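Local coordinates for lipase, class 3 (PDB 6L7N), which probably hydrolyses the ester bonds of acylglycerols as a fungal class 3 lipase with the alpha/beta-hydrolase fold, at residues A22-D27 with I36-G41. Numbering follows the deposited sequence.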
# COMPACT_ATOMS: atom_id res chain seq x y z
N ALA A 22 8.61 -6.29 0.43
CA ALA A 22 7.54 -7.22 0.09
C ALA A 22 7.73 -7.89 -1.26
O ALA A 22 7.15 -8.95 -1.50
CB ALA A 22 6.18 -6.50 0.08
N TYR A 23 8.50 -7.30 -2.16
CA TYR A 23 8.68 -7.92 -3.47
C TYR A 23 9.67 -9.07 -3.46
O TYR A 23 9.71 -9.82 -4.43
CB TYR A 23 9.13 -6.88 -4.49
CG TYR A 23 7.99 -6.04 -5.01
CD1 TYR A 23 7.24 -6.45 -6.10
CD2 TYR A 23 7.65 -4.84 -4.40
CE1 TYR A 23 6.18 -5.67 -6.58
CE2 TYR A 23 6.59 -4.06 -4.87
CZ TYR A 23 5.86 -4.48 -5.96
OH TYR A 23 4.82 -3.70 -6.42
N TYR A 24 10.44 -9.24 -2.38
CA TYR A 24 11.51 -10.24 -2.34
C TYR A 24 10.98 -11.57 -1.81
O TYR A 24 10.59 -11.66 -0.64
CB TYR A 24 12.65 -9.77 -1.44
CG TYR A 24 13.50 -8.67 -2.02
CD1 TYR A 24 13.10 -7.35 -1.91
CD2 TYR A 24 14.70 -8.95 -2.66
CE1 TYR A 24 13.85 -6.34 -2.42
CE2 TYR A 24 15.47 -7.93 -3.18
CZ TYR A 24 15.04 -6.62 -3.06
OH TYR A 24 15.78 -5.59 -3.57
N ALA A 25 11.01 -12.60 -2.66
CA ALA A 25 10.65 -13.94 -2.21
C ALA A 25 11.45 -14.36 -0.99
O ALA A 25 10.93 -15.09 -0.12
CB ALA A 25 10.85 -14.97 -3.32
N ASP A 26 12.70 -13.93 -0.90
CA ASP A 26 13.52 -14.22 0.28
C ASP A 26 12.88 -13.68 1.56
O ASP A 26 13.11 -14.23 2.64
CB ASP A 26 14.90 -13.60 0.13
CG ASP A 26 15.42 -13.72 -1.27
OD1 ASP A 26 15.24 -14.80 -1.87
OD2 ASP A 26 16.00 -12.73 -1.79
N ASP A 27 12.10 -12.61 1.46
CA ASP A 27 11.52 -12.05 2.67
C ASP A 27 10.17 -12.66 3.00
O ASP A 27 9.89 -12.95 4.17
CB ASP A 27 11.39 -10.53 2.55
CG ASP A 27 12.73 -9.81 2.64
OD1 ASP A 27 13.56 -10.14 3.52
OD2 ASP A 27 12.96 -8.91 1.80
N ILE A 36 14.69 -8.94 7.73
CA ILE A 36 14.32 -8.44 6.40
C ILE A 36 15.57 -7.95 5.68
O ILE A 36 16.40 -7.22 6.25
CB ILE A 36 13.30 -7.29 6.52
CG1 ILE A 36 11.91 -7.79 6.92
CG2 ILE A 36 13.24 -6.49 5.23
CD1 ILE A 36 10.98 -6.66 7.33
N SER A 37 15.69 -8.30 4.40
CA SER A 37 16.83 -7.87 3.61
C SER A 37 16.39 -7.67 2.17
O SER A 37 15.53 -8.40 1.68
CB SER A 37 17.98 -8.89 3.67
OG SER A 37 19.16 -8.30 3.16
N CYS A 38 16.99 -6.68 1.52
CA CYS A 38 16.72 -6.38 0.11
C CYS A 38 18.03 -6.53 -0.64
O CYS A 38 18.89 -5.64 -0.56
CB CYS A 38 16.16 -4.99 -0.05
SG CYS A 38 14.60 -4.83 0.77
N SER A 39 18.17 -7.62 -1.39
CA SER A 39 19.46 -7.88 -2.03
C SER A 39 19.81 -6.80 -3.04
O SER A 39 20.99 -6.50 -3.23
CB SER A 39 19.45 -9.27 -2.68
OG SER A 39 18.44 -9.38 -3.66
N LYS A 40 18.82 -6.15 -3.65
CA LYS A 40 19.10 -5.09 -4.61
C LYS A 40 19.33 -3.74 -3.96
O LYS A 40 19.43 -2.73 -4.67
CB LYS A 40 17.97 -5.00 -5.64
CG LYS A 40 17.84 -6.23 -6.53
CD LYS A 40 19.19 -6.80 -6.92
CE LYS A 40 19.63 -6.31 -8.29
NZ LYS A 40 20.91 -6.98 -8.72
N GLY A 41 19.41 -3.67 -2.63
CA GLY A 41 19.80 -2.44 -1.97
C GLY A 41 18.74 -1.36 -1.93
O GLY A 41 19.09 -0.18 -1.84
O HOH W 1 17.04 -9.82 -0.64
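Tyr24 lays one face of its ring under the backbone of Cys38, a clear example of an aromatic face packing against the backbone of a loop without helix or strand. Cys38 CA stands over that face in a CH-pi contact, 3.8 Å from the ring centroid. The Cys38 sulfur, bonded to Cys43, lies obliquely to the ring in a sulfur-aromatic contact, SG being 4.4 Å from the same centroid, while Ser39 OG approaches Tyr24 CE2 at 3.3 Å. With CG anti to the carbonyl carbon (chi1 -73°), the ring reaches along the loop to the type I turn of Cys38 to Gly41. There Lys40 N, near the ring plane, donates to Tyr24 OH over 3.1 Å in a rather bent bond (141°), and the hydroxyl is also hydrogen-bonded to Asn42. Above the same side of the ring plane, near its CG end, Asp27 accepts Ser37 N on the syn side of OD1 at 2.9 Å, almost straight (168°). A water bridges Asp26 OD2 and Ser37 O, adding a looser polar link. A leucine in place of Tyr24 would probably leave Lys40 N and Asn42 without their shared hydroxyl and Cys38 without the ring face it packs on. Together, the ring contacts of the N-cap residue Tyr24 and the Asp27 bond join the start of the short helix 25-28 to the disulfide-bearing loop before helix 44-49, within the N-terminal region of the class 3 lipase.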